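Local coordinates for protein nicotinate-nucleotide pyrophosphorylase (PDB 3TQV) that probably catalyses the decarboxylating transfer of a phosphoribosyl group to quinolinate, yielding nicotinate mononucleotide, CO2 and diphosphate for NAD+ biosynthesis, at residues 57-62 / 81-86; 113-118 / 276-281; 132-137 / 258-263; 50-55 / 85-90. All blocks are in the same frame, centred on the assembly; numbering follows the deposited sequence.

Contact 1 of 4, residues 57-62 / 81-86; sequences ILCGQD and YSDAQK
Ile57 and Lys86 form an antiparallel, non-hydrogen-bonded pair in a two-stranded sheet, and the next residue, Leu58, holds the opposite backbone twice, its N donating to Gln85 O at 3.1 Å and its O accepting from Ala84 N at 2.8 Å. Segment 81-86 reverses in a type II turn from Ser82 to Gln85, which places Asp83 beside the start of helix 61-71. Its carboxylate meets two consecutive amides on its syn sides: Gly60 N, at the N-cap position, lies 3.0 Å from Asp83 OD2, and Gln61 N lies 3.0 Å from Asp83 OD1. The two donors lie out of the carboxylate plane on opposite sides, by 29° and 23°. Two N-H groups at a helix start would favour the ionised form of Asp83, and the paired grip limits rotation of the group. The aliphatic part of Gln61 slides past Asp83 in the opposite direction, while Leu58 crosses it at about a right angle, CG 3.6 Å from OD1. Leu58 CG is anti to the backbone N (chi1 171°); beyond it, CD2 rests 3.8 Å from Tyr81 CB. At the sheet end of the contact, Ile57 CD1 lies against the Lys86 backbone, 3.7 Å from CA. Helix 100-130 covers the other side of segment 57-62: Thr122 OG1 and Ser118 OG bond Ile57 N and Cys59 N, and Leu58 packs on Ile114. Helix 149-159 adds Tyr154, whose OH bonds Asp83 OD2, and Cys158 next to Cys59 and Ala84.

Contact 2 of 4, residues 113-118 / 276-281; sequences FIQMLS and IKAIDL
Ile114 meets Leu281 at about a right angle, its CB 3.5 Å from Leu281 CD1, and so begins a series of contacts along one side of helix 100-130. The same CD1 methyl reaches on to the helix backbone at Gln115, 3.7 Å from N. Gln115 carries the middle of the contact. Its carbonyl oxygen accepts the single cross-segment hydrogen bond, from Ile279 N at 3.2 Å; the N-H points well at the oxygen (162°), although the donor arrives to the side of the carbonyl, with a C=O...N angle of 125°. Ala278 CA approaches the same oxygen in a CA-H...O contact of 3.5 Å. The Gln115 side chain, with CG anti to the carbonyl carbon (chi1 -85°), passes Ile279 O at 3.3 Å from CG and extends to Asn112, whose ND2 bonds OE1. Met116, modelled as selenomethionine, starts out away from segment 276-281, but its CG comes within 4.4 Å of Ile276 CD1. One turn on from Ile114, Ser118 CB packs on Ile279 CG1 at 3.9 Å, while its OG bonds Cys59 N. Beyond this chain, Ile276 packs on Ile276 of the second subunit and Phe113 on Pro146 of that subunit, which places one end of the contact in the interface with the second subunit. The contact is therefore mainly apolar and buried, with one backbone bond fixing the extended segment 276-281 against the helix. The polar ends of Gln115 and Ser118 are engaged outside the contact, by Asn112 and Cys59, and leave aliphatic carbons to do the packing.

Contact 3 of 4, residues 132-137 / 258-263; sequences SQYKTK and AIAKTG
Tyr134 lays one face of its ring over the peptide joining Ala260 and Lys261, and apolar packing makes up most of this contact. Ala260 CB sits 3.8 Å from Tyr134 CD2. Farther along the ring, Lys261 CG approaches Tyr134 CE1 at 3.7 Å. The extended lysine chain runs at a slant to the tyrosine side chain and brings CE to 3.7 Å from Tyr134 OH. Tyr134 CG is anti to its carbonyl carbon (chi1 -39°) and lies 3.9 Å from Ala260 O. Ala260 CB also turns toward Thr136, lying 4.0 Å from OG1.

No polar bond joins the two segments themselves; Thr136 OG1 comes near Ala260 O but hydrogen-bonds Val264 O, just past the second segment. A type I turn runs from Ala260 to Gly263, and Gly263, with positive phi, leaves the helical course. Ile259 O is gripped twice by Thr262, through OG1 at 2.6 Å and through N at 3.1 Å.

Behind the contact, Thr136 and Ala260 both rest on Ile267 of strand 266-268, next to strand 137-139 in the parallel sheet of the TIM-barrel-like domain. The chemistry is thus divided: an aromatic face, a methyl group and a lysine's methylenes bring the loop entering strand 137-139 against segment 258-263, whereas hydrogen bonds shape the turn that leads on to strand 266-268, and one from Thr136 to Val264 fastens the loop just beyond it.

Contact 4 of 4, residues 50-55 / 85-90; sequences CITREE and QKVPAN
Thr52 and Val87 cross obliquely on the packed side of this contact, Thr52 OG1 3.7 Å from Val87 CG1, and both rest on Ile93 of strand 92-97. Here the backbones run close: Glu54 and Ala89 have their CA atoms 4.0 Å apart, and Ala89 CB lies 3.5 Å from Glu55 N. Glu55 CA makes a CA-H...O contact of 3.4 Å with Val87 O. At the other end Asn90 N donates a weak, bent hydrogen bond to Thr52 O, the angle at the hydrogen being 125°.

The solvent side is looser and water-mediated. One water donates to both Arg53 O and Asn90 OD1, the latter at 2.9 Å, and links the two loops beside the weak bond. A second accepts from Ala89 N at 2.8 Å and gives Glu55 OE2 a weak bond. The Glu55 chain is extended, with CG anti to the backbone N (chi1 -171°), and passes at a slant to Lys86. Its OE1 lies 3.9 Å from Lys86 NZ, a long salt bridge, so the pair should contribute little beyond charge complementarity at the exposed edge. Beyond the two segments, Arg53 N bonds Asp280 O and Glu54 OE1 bonds Asp280 N.

The arrangement joins two antiparallel sheets of the N-terminal domain of the NadC family: strand 45-52, paired with 92-97, passes through residues 53-55 into strand 56-57, paired with 86-87, and the two irregular connections lie side by side.

How the contacts relate
From the N terminus, residues 50-55 open contact 4 and residues 57-62 open contact 1. Residues 81-86 close contact 1, and residues 85-90 close contact 4 around it; Gln85 and Lys86 belong to both. Residues 113-118 then open contact 2, whose long loop holds contact 3 nested within it, from 132-137 to 258-263, before 276-281 returns to helix 100-130. None of the loops cross. Contacts 1, 2 and 4 touch one another: Ser118 joins contact 2 to contact 1, and Asp280 joins it to contact 4, so the C-terminal segment is tied into the N-terminal domain. Contact 3 lies about 26 to 28 Å from the others, centre to centre, within the barrel-like domain.

Contact 1 of 4, residues 57-62 / 81-86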
loop_
_atom_site.group_PDB
_atom_site.type_symbol
_atom_site.label_atom_id
_atom_site.label_comp_id
_atom_site.label_asym_id
_atom_site.label_seq_id
_atom_site.Cartn_x
_atom_site.Cartn_y
_atom_site.Cartn_z
ATOM N N ILE B 57 -0.083 15.196 -6.874
ATOM C CA ILE B 57 -0.159 15.927 -5.611
ATOM C C ILE B 57 0.913 15.394 -4.680
ATOM O O ILE B 57 0.844 14.252 -4.230
ATOM C CB ILE B 57 -1.528 15.782 -4.929
ATOM C CG1 ILE B 57 -2.659 16.236 -5.861
ATOM C CG2 ILE B 57 -1.560 16.591 -3.643
ATOM C CD1 ILE B 57 -2.594 17.725 -6.243
ATOM N N LEU B 58 1.914 16.220 -4.410
ATOM C CA LEU B 58 3.020 15.842 -3.550
ATOM C C LEU B 58 2.597 15.581 -2.116
ATOM O O LEU B 58 1.795 16.318 -1.529
ATOM C CB LEU B 58 4.098 16.926 -3.571
ATOM C CG LEU B 58 5.264 16.835 -2.565
ATOM C CD1 LEU B 58 5.957 15.465 -2.629
ATOM C CD2 LEU B 58 6.271 17.965 -2.811
ATOM N N CYS B 59 3.161 14.514 -1.566
ATOM C CA CYS B 59 3.012 14.155 -0.164
ATOM C C CYS B 59 4.213 13.281 0.228
ATOM O O CYS B 59 4.585 12.348 -0.487
ATOM C CB CYS B 59 1.686 13.434 0.060
ATOM S SG CYS B 59 1.288 13.138 1.794
ATOM N N GLY B 60 4.852 13.602 1.344
ATOM C CA GLY B 60 6.012 12.836 1.756
ATOM C C GLY B 60 7.250 13.605 2.182
ATOM O O GLY B 60 8.204 12.993 2.651
ATOM N N GLN B 61 7.246 14.927 2.016
ATOM C CA GLN B 61 8.335 15.775 2.520
ATOM C C GLN B 61 8.930 15.298 3.846
ATOM O O GLN B 61 10.123 14.982 3.913
ATOM C CB GLN B 61 7.876 17.225 2.662
ATOM C CG GLN B 61 8.064 18.047 1.389
ATOM C CD GLN B 61 7.714 19.519 1.576
ATOM O OE1 GLN B 61 8.551 20.395 1.370
ATOM N NE2 GLN B 61 6.474 19.790 1.953
ATOM N N ASP B 62 8.096 15.246 4.885
ATOM C CA ASP B 62 8.523 14.813 6.222
ATOM C C ASP B 62 9.293 13.498 6.264
ATOM O O ASP B 62 10.296 13.390 6.962
ATOM C CB ASP B 62 7.329 14.690 7.170
ATOM C CG ASP B 62 6.710 16.010 7.486
ATOM O OD1 ASP B 62 7.407 17.030 7.328
ATOM O OD2 ASP B 62 5.530 16.029 7.893
ATOM N N TYR B 81 8.779 22.077 -4.376
ATOM C CA TYR B 81 7.359 21.987 -4.108
ATOM C C TYR B 81 7.183 21.484 -2.688
ATOM O O TYR B 81 8.047 20.784 -2.171
ATOM C CB TYR B 81 6.693 21.023 -5.081
ATOM C CG TYR B 81 6.606 21.560 -6.478
ATOM C CD1 TYR B 81 5.463 22.221 -6.914
ATOM C CD2 TYR B 81 7.670 21.418 -7.360
ATOM C CE1 TYR B 81 5.375 22.728 -8.199
ATOM C CE2 TYR B 81 7.599 21.923 -8.652
ATOM C CZ TYR B 81 6.445 22.585 -9.068
ATOM O OH TYR B 81 6.363 23.097 -10.349
ATOM N N SER B 82 6.075 21.852 -2.059
ATOM C CA SER B 82 5.758 21.371 -0.723
ATOM C C SER B 82 4.559 20.422 -0.747
ATOM O O SER B 82 3.807 20.365 -1.732
ATOM C CB SER B 82 5.488 22.547 0.220
ATOM O OG SER B 82 4.590 23.490 -0.359
ATOM N N ASP B 83 4.391 19.675 0.340
ATOM C CA ASP B 83 3.276 18.752 0.481
ATOM C C ASP B 83 1.937 19.443 0.291
ATOM O O ASP B 83 1.646 20.429 0.959
ATOM C CB ASP B 83 3.296 18.109 1.861
ATOM C CG ASP B 83 4.158 16.871 1.914
ATOM O OD1 ASP B 83 5.028 16.696 1.032
ATOM O OD2 ASP B 83 3.962 16.071 2.848
ATOM N N ALA B 84 1.136 18.907 -0.627
ATOM C CA ALA B 84 -0.259 19.306 -0.827
ATOM C C ALA B 84 -0.396 20.261 -1.992
ATOM O O ALA B 84 -1.439 20.906 -2.191
ATOM C CB ALA B 84 -0.879 19.871 0.454
ATOM N N GLN B 85 0.676 20.304 -2.776
ATOM C CA GLN B 85 0.748 21.086 -3.998
ATOM C C GLN B 85 0.583 20.213 -5.224
ATOM O O GLN B 85 0.956 19.044 -5.231
ATOM C CB GLN B 85 2.099 21.750 -4.102
ATOM C CG GLN B 85 2.336 22.815 -3.103
ATOM C CD GLN B 85 3.204 23.883 -3.679
ATOM O OE1 GLN B 85 2.777 25.025 -3.819
ATOM N NE2 GLN B 85 4.423 23.518 -4.055
ATOM N N LYS B 86 0.032 20.801 -6.269
ATOM C CA LYS B 86 -0.077 20.123 -7.532
ATOM C C LYS B 86 1.234 20.346 -8.283
ATOM O O LYS B 86 1.572 21.464 -8.654
ATOM C CB LYS B 86 -1.286 20.658 -8.294
ATOM C CG LYS B 86 -1.454 20.153 -9.710
ATOM C CD LYS B 86 -2.523 20.984 -10.414
ATOM C CE LYS B 86 -2.652 20.635 -11.885
ATOM N NZ LYS B 86 -3.736 21.412 -12.562
#

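Contact 2 of 4, residues 113-118 / 276-281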
loop_
_atom_site.group_PDB
_atom_site.type_symbol
_atom_site.label_atom_id
_atom_site.label_comp_id
_atom_site.label_asym_id
_atom_site.label_seq_id
_atom_site.Cartn_x
_atom_site.Cartn_y
_atom_site.Cartn_z
ATOM N N PHE B 113 8.519 6.398 -0.335
ATOM C CA PHE B 113 7.544 7.129 0.465
ATOM C C PHE B 113 6.771 8.170 -0.348
ATOM O O PHE B 113 5.553 8.316 -0.192
ATOM C CB PHE B 113 8.193 7.781 1.680
ATOM C CG PHE B 113 8.341 6.861 2.856
ATOM C CD1 PHE B 113 9.560 6.283 3.147
ATOM C CD2 PHE B 113 7.265 6.593 3.679
ATOM C CE1 PHE B 113 9.706 5.470 4.231
ATOM C CE2 PHE B 113 7.409 5.773 4.776
ATOM C CZ PHE B 113 8.626 5.208 5.053
ATOM N N ILE B 114 7.467 8.890 -1.216
ATOM C CA ILE B 114 6.788 9.885 -2.033
ATOM C C ILE B 114 5.846 9.182 -3.007
ATOM O O ILE B 114 4.691 9.571 -3.130
ATOM C CB ILE B 114 7.779 10.800 -2.796
ATOM C CG1 ILE B 114 8.963 11.164 -1.911
ATOM C CG2 ILE B 114 7.097 12.064 -3.244
ATOM C CD1 ILE B 114 8.568 11.637 -0.553
ATOM N N GLN B 115 6.337 8.146 -3.685
ATOM C CA GLN B 115 5.524 7.374 -4.633
ATOM C C GLN B 115 4.173 7.063 -4.058
ATOM O O GLN B 115 3.138 7.217 -4.704
ATOM C CB GLN B 115 6.145 6.008 -4.857
ATOM C CG GLN B 115 7.207 5.933 -5.877
ATOM C CD GLN B 115 7.835 4.573 -5.869
ATOM O OE1 GLN B 115 7.420 3.683 -5.115
ATOM N NE2 GLN B 115 8.846 4.396 -6.700
HETATM N N MSE B 116 4.222 6.564 -2.835
HETATM C CA MSE B 116 3.076 5.989 -2.191
HETATM C C MSE B 116 2.115 7.077 -1.751
HETATM O O MSE B 116 0.961 7.119 -2.189
HETATM C CB MSE B 116 3.540 5.181 -0.993
HETATM C CG MSE B 116 2.444 4.375 -0.363
HETATM SE SE MSE B 116 2.904 3.950 1.457
HETATM C CE MSE B 116 1.133 3.414 2.066
ATOM N N LEU B 117 2.609 7.961 -0.892
ATOM C CA LEU B 117 1.782 8.998 -0.295
ATOM C C LEU B 117 1.279 9.985 -1.327
ATOM O O LEU B 117 0.138 10.435 -1.254
ATOM C CB LEU B 117 2.547 9.713 0.820
ATOM C CG LEU B 117 2.957 8.735 1.930
ATOM C CD1 LEU B 117 3.908 9.374 2.934
ATOM C CD2 LEU B 117 1.727 8.152 2.621
ATOM N N SER B 118 2.122 10.318 -2.294
ATOM C CA SER B 118 1.696 11.212 -3.357
ATOM C C SER B 118 0.673 10.459 -4.178
ATOM O O SER B 118 -0.248 11.048 -4.745
ATOM C CB SER B 118 2.871 11.624 -4.236
ATOM O OG SER B 118 3.869 12.273 -3.482
ATOM N N ILE B 276 -3.409 1.487 -4.208
ATOM C CA ILE B 276 -2.350 2.464 -4.437
ATOM C C ILE B 276 -1.978 2.547 -5.911
ATOM O O ILE B 276 -1.617 1.549 -6.527
ATOM C CB ILE B 276 -1.068 2.134 -3.671
ATOM C CG1 ILE B 276 -1.350 1.901 -2.178
ATOM C CG2 ILE B 276 -0.090 3.259 -3.834
ATOM C CD1 ILE B 276 -1.689 3.169 -1.381
ATOM N N LYS B 277 -2.073 3.737 -6.488
ATOM C CA LYS B 277 -1.463 3.986 -7.784
ATOM C C LYS B 277 -0.237 4.842 -7.502
ATOM O O LYS B 277 -0.341 6.052 -7.304
ATOM C CB LYS B 277 -2.443 4.687 -8.726
ATOM C CG LYS B 277 -1.941 4.882 -10.145
ATOM C CD LYS B 277 -1.519 3.556 -10.795
ATOM C CE LYS B 277 -0.583 3.762 -12.011
ATOM N NZ LYS B 277 -1.240 4.408 -13.191
ATOM N N ALA B 278 0.925 4.207 -7.428
ATOM C CA ALA B 278 2.154 4.950 -7.156
ATOM C C ALA B 278 2.509 5.929 -8.283
ATOM O O ALA B 278 2.389 5.624 -9.475
ATOM C CB ALA B 278 3.318 4.007 -6.873
ATOM N N ILE B 279 2.926 7.119 -7.879
ATOM C CA ILE B 279 3.430 8.108 -8.804
ATOM C C ILE B 279 4.809 7.705 -9.289
ATOM O O ILE B 279 5.648 7.253 -8.504
ATOM C CB ILE B 279 3.542 9.489 -8.133
ATOM C CG1 ILE B 279 2.152 9.979 -7.697
ATOM C CG2 ILE B 279 4.244 10.471 -9.057
ATOM C CD1 ILE B 279 1.016 9.661 -8.699
ATOM N N ASP B 280 5.040 7.883 -10.586
ATOM C CA ASP B 280 6.328 7.570 -11.182
ATOM C C ASP B 280 7.359 8.687 -10.965
ATOM O O ASP B 280 7.189 9.852 -11.395
ATOM C CB ASP B 280 6.156 7.253 -12.667
ATOM C CG ASP B 280 7.428 6.782 -13.310
ATOM O OD1 ASP B 280 8.317 6.268 -12.599
ATOM O OD2 ASP B 280 7.536 6.925 -14.539
ATOM N N LEU B 281 8.434 8.314 -10.282
ATOM C CA LEU B 281 9.448 9.252 -9.853
ATOM C C LEU B 281 10.767 8.797 -10.399
ATOM O O LEU B 281 10.879 7.685 -10.888
ATOM C CB LEU B 281 9.531 9.274 -8.327
ATOM C CG LEU B 281 8.255 9.722 -7.632
ATOM C CD1 LEU B 281 8.500 9.889 -6.143
ATOM C CD2 LEU B 281 7.762 11.013 -8.265
#

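Contact 3 of 4, residues 132-137 / 258-263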
loop_
_atom_site.group_PDB
_atom_site.type_symbol
_atom_site.label_atom_id
_atom_site.label_comp_id
_atom_site.label_asym_id
_atom_site.label_seq_id
_atom_site.Cartn_x
_atom_site.Cartn_y
_atom_site.Cartn_z
ATOM N N SER B 132 -16.190 18.925 -7.705
ATOM C CA SER B 132 -15.895 20.292 -7.296
ATOM C C SER B 132 -17.073 21.240 -7.521
ATOM O O SER B 132 -17.184 22.279 -6.870
ATOM C CB SER B 132 -14.639 20.801 -8.012
ATOM O OG SER B 132 -14.735 20.651 -9.419
ATOM N N GLN B 133 -17.955 20.862 -8.440
ATOM C CA GLN B 133 -19.146 21.645 -8.743
ATOM C C GLN B 133 -20.294 21.435 -7.740
ATOM O O GLN B 133 -21.242 22.217 -7.697
ATOM C CB GLN B 133 -19.628 21.318 -10.156
ATOM C CG GLN B 133 -18.760 21.904 -11.243
ATOM C CD GLN B 133 -18.930 21.197 -12.580
ATOM O OE1 GLN B 133 -19.366 20.045 -12.638
ATOM N NE2 GLN B 133 -18.579 21.884 -13.659
ATOM N N TYR B 134 -20.216 20.377 -6.943
ATOM C CA TYR B 134 -21.304 20.056 -6.020
ATOM C C TYR B 134 -20.880 20.450 -4.614
ATOM O O TYR B 134 -19.729 20.794 -4.401
ATOM C CB TYR B 134 -21.671 18.572 -6.134
ATOM C CG TYR B 134 -21.638 18.088 -7.578
ATOM C CD1 TYR B 134 -22.731 18.282 -8.444
ATOM C CD2 TYR B 134 -20.499 17.481 -8.097
ATOM C CE1 TYR B 134 -22.688 17.860 -9.786
ATOM C CE2 TYR B 134 -20.450 17.048 -9.426
ATOM C CZ TYR B 134 -21.541 17.233 -10.268
ATOM O OH TYR B 134 -21.456 16.792 -11.584
ATOM N N LYS B 135 -21.800 20.437 -3.663
ATOM C CA LYS B 135 -21.460 20.816 -2.293
ATOM C C LYS B 135 -20.892 19.657 -1.468
ATOM O O LYS B 135 -20.302 19.864 -0.409
ATOM C CB LYS B 135 -22.672 21.418 -1.591
ATOM C CG LYS B 135 -22.334 22.104 -0.298
ATOM C CD LYS B 135 -23.585 22.576 0.378
ATOM C CE LYS B 135 -23.306 23.136 1.760
ATOM N NZ LYS B 135 -22.974 24.608 1.734
ATOM N N THR B 136 -21.061 18.448 -1.976
ATOM C CA THR B 136 -20.574 17.242 -1.331
ATOM C C THR B 136 -19.073 17.267 -1.000
ATOM O O THR B 136 -18.281 17.832 -1.750
ATOM C CB THR B 136 -20.859 16.049 -2.234
ATOM O OG1 THR B 136 -22.186 16.177 -2.760
ATOM C CG2 THR B 136 -20.741 14.748 -1.461
ATOM N N LYS B 137 -18.695 16.661 0.129
ATOM C CA LYS B 137 -17.281 16.477 0.490
ATOM C C LYS B 137 -16.879 14.993 0.536
ATOM O O LYS B 137 -17.728 14.114 0.686
ATOM C CB LYS B 137 -16.965 17.124 1.842
ATOM C CG LYS B 137 -17.420 18.557 1.986
ATOM C CD LYS B 137 -16.384 19.551 1.488
ATOM C CE LYS B 137 -16.838 21.007 1.715
ATOM N NZ LYS B 137 -17.200 21.313 3.145
ATOM N N ALA B 258 -22.603 10.777 -10.030
ATOM C CA ALA B 258 -24.027 10.492 -9.938
ATOM C C ALA B 258 -24.529 10.692 -8.508
ATOM O O ALA B 258 -25.586 11.295 -8.282
ATOM C CB ALA B 258 -24.305 9.080 -10.394
ATOM N N ILE B 259 -23.770 10.176 -7.546
ATOM C CA ILE B 259 -24.108 10.314 -6.138
ATOM C C ILE B 259 -23.981 11.752 -5.664
ATOM O O ILE B 259 -24.809 12.246 -4.895
ATOM C CB ILE B 259 -23.213 9.429 -5.275
ATOM C CG1 ILE B 259 -23.546 7.957 -5.546
ATOM C CG2 ILE B 259 -23.385 9.769 -3.802
ATOM C CD1 ILE B 259 -22.356 7.031 -5.482
ATOM N N ALA B 260 -22.939 12.431 -6.122
ATOM C CA ALA B 260 -22.720 13.810 -5.702
ATOM C C ALA B 260 -23.828 14.739 -6.219
ATOM O O ALA B 260 -24.097 15.785 -5.633
ATOM C CB ALA B 260 -21.355 14.285 -6.162
ATOM N N LYS B 261 -24.462 14.350 -7.322
ATOM C CA LYS B 261 -25.547 15.142 -7.906
ATOM C C LYS B 261 -26.784 15.183 -6.994
ATOM O O LYS B 261 -27.717 15.954 -7.226
ATOM C CB LYS B 261 -25.924 14.613 -9.300
ATOM C CG LYS B 261 -24.889 14.895 -10.362
ATOM C CD LYS B 261 -25.261 14.300 -11.735
ATOM C CE LYS B 261 -24.268 14.742 -12.814
ATOM N NZ LYS B 261 -24.536 14.139 -14.134
ATOM N N THR B 262 -26.777 14.345 -5.963
ATOM C CA THR B 262 -27.913 14.204 -5.064
ATOM C C THR B 262 -27.820 15.257 -3.984
ATOM O O THR B 262 -28.833 15.656 -3.406
ATOM C CB THR B 262 -27.930 12.826 -4.376
ATOM O OG1 THR B 262 -26.900 12.777 -3.388
ATOM C CG2 THR B 262 -27.712 11.718 -5.379
ATOM N N GLY B 263 -26.592 15.688 -3.700
ATOM C CA GLY B 263 -26.347 16.729 -2.723
ATOM C C GLY B 263 -26.180 16.239 -1.295
ATOM O O GLY B 263 -26.290 17.029 -0.346
#

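Contact 4 of 4, residues 50-55 / 85-90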
loop_
_atom_site.group_PDB
_atom_site.type_symbol
_atom_site.label_atom_id
_atom_site.label_comp_id
_atom_site.label_asym_id
_atom_site.label_seq_id
_atom_site.Cartn_x
_atom_site.Cartn_y
_atom_site.Cartn_z
ATOM N N CYS B 50 15.153 15.201 -8.062
ATOM C CA CYS B 50 14.095 14.221 -8.235
ATOM C C CYS B 50 12.979 14.755 -9.129
ATOM O O CYS B 50 12.468 15.848 -8.895
ATOM C CB CYS B 50 13.539 13.828 -6.861
ATOM S SG CYS B 50 12.059 12.804 -6.913
ATOM N N ILE B 51 12.593 13.993 -10.148
ATOM C CA ILE B 51 11.471 14.398 -10.986
ATOM C C ILE B 51 10.264 13.510 -10.826
ATOM O O ILE B 51 10.393 12.333 -10.521
ATOM C CB ILE B 51 11.805 14.324 -12.477
ATOM C CG1 ILE B 51 12.948 13.346 -12.714
ATOM C CG2 ILE B 51 12.106 15.700 -13.031
ATOM C CD1 ILE B 51 13.063 12.957 -14.154
ATOM N N THR B 52 9.090 14.085 -11.067
ATOM C CA THR B 52 7.915 13.300 -11.404
ATOM C C THR B 52 7.931 13.075 -12.910
ATOM O O THR B 52 8.478 13.879 -13.656
ATOM C CB THR B 52 6.619 14.035 -11.115
ATOM O OG1 THR B 52 6.803 14.952 -10.037
ATOM C CG2 THR B 52 5.554 13.044 -10.745
ATOM N N ARG B 53 7.332 11.986 -13.364
ATOM C CA ARG B 53 7.155 11.819 -14.789
ATOM C C ARG B 53 5.684 12.096 -15.128
ATOM O O ARG B 53 5.261 11.962 -16.276
ATOM C CB ARG B 53 7.569 10.414 -15.227
ATOM C CG ARG B 53 8.951 9.977 -14.774
ATOM C CD ARG B 53 10.056 10.527 -15.674
ATOM N NE ARG B 53 11.277 9.730 -15.576
ATOM C CZ ARG B 53 12.470 10.094 -16.043
ATOM N NH1 ARG B 53 12.636 11.263 -16.647
ATOM N NH2 ARG B 53 13.509 9.280 -15.902
ATOM N N GLU B 54 4.910 12.499 -14.124
ATOM C CA GLU B 54 3.479 12.692 -14.312
ATOM C C GLU B 54 2.935 13.691 -13.321
ATOM O O GLU B 54 3.527 13.917 -12.284
ATOM C CB GLU B 54 2.744 11.359 -14.184
ATOM C CG GLU B 54 3.201 10.532 -12.990
ATOM C CD GLU B 54 2.347 9.300 -12.747
ATOM O OE1 GLU B 54 2.938 8.198 -12.606
ATOM O OE2 GLU B 54 1.095 9.441 -12.686
ATOM N N GLU B 55 1.814 14.312 -13.653
ATOM C CA GLU B 55 1.208 15.297 -12.762
ATOM C C GLU B 55 0.813 14.609 -11.469
ATOM O O GLU B 55 0.415 13.438 -11.475
ATOM C CB GLU B 55 -0.013 15.931 -13.423
ATOM C CG GLU B 55 -0.612 17.129 -12.699
ATOM C CD GLU B 55 -1.751 17.748 -13.499
ATOM O OE1 GLU B 55 -2.914 17.674 -13.052
ATOM O OE2 GLU B 55 -1.472 18.294 -14.587
ATOM N N GLN B 85 0.676 20.304 -2.776
ATOM C CA GLN B 85 0.748 21.086 -3.998
ATOM C C GLN B 85 0.583 20.213 -5.224
ATOM O O GLN B 85 0.956 19.044 -5.231
ATOM C CB GLN B 85 2.099 21.750 -4.102
ATOM C CG GLN B 85 2.336 22.815 -3.103
ATOM C CD GLN B 85 3.204 23.883 -3.679
ATOM O OE1 GLN B 85 2.777 25.025 -3.819
ATOM N NE2 GLN B 85 4.423 23.518 -4.055
ATOM N N LYS B 86 0.032 20.801 -6.269
ATOM C CA LYS B 86 -0.077 20.123 -7.532
ATOM C C LYS B 86 1.234 20.346 -8.283
ATOM O O LYS B 86 1.572 21.464 -8.654
ATOM C CB LYS B 86 -1.286 20.658 -8.294
ATOM C CG LYS B 86 -1.454 20.153 -9.710
ATOM C CD LYS B 86 -2.523 20.984 -10.414
ATOM C CE LYS B 86 -2.652 20.635 -11.885
ATOM N NZ LYS B 86 -3.736 21.412 -12.562
ATOM N N VAL B 87 1.985 19.268 -8.465
ATOM C CA VAL B 87 3.243 19.304 -9.185
ATOM C C VAL B 87 3.039 18.888 -10.632
ATOM O O VAL B 87 2.486 17.821 -10.908
ATOM C CB VAL B 87 4.252 18.350 -8.555
ATOM C CG1 VAL B 87 5.563 18.363 -9.353
ATOM C CG2 VAL B 87 4.477 18.714 -7.095
ATOM N N PRO B 88 3.487 19.725 -11.571
ATOM C CA PRO B 88 3.303 19.438 -12.996
ATOM C C PRO B 88 4.196 18.306 -13.433
ATOM O O PRO B 88 5.304 18.182 -12.927
ATOM C CB PRO B 88 3.760 20.733 -13.683
ATOM C CG PRO B 88 3.819 21.774 -12.593
ATOM C CD PRO B 88 4.151 21.016 -11.347
ATOM N N ALA B 89 3.715 17.488 -14.359
ATOM C CA ALA B 89 4.542 16.441 -14.961
ATOM C C ALA B 89 5.911 16.970 -15.392
ATOM O O ALA B 89 6.002 18.028 -16.024
ATOM C CB ALA B 89 3.821 15.805 -16.147
ATOM N N ASN B 90 6.954 16.233 -15.015
ATOM C CA ASN B 90 8.328 16.502 -15.437
ATOM C C ASN B 90 9.021 17.624 -14.683
ATOM O O ASN B 90 10.062 18.118 -15.106
ATOM C CB ASN B 90 8.406 16.706 -16.955
ATOM C CG ASN B 90 8.108 15.418 -17.721
ATOM O OD1 ASN B 90 8.622 14.333 -17.373
ATOM N ND2 ASN B 90 7.252 15.518 -18.744
HETATM O O HOH W 1 6.533 12.642 -18.466
HETATM O O HOH W 2 1.608 18.157 -16.125
#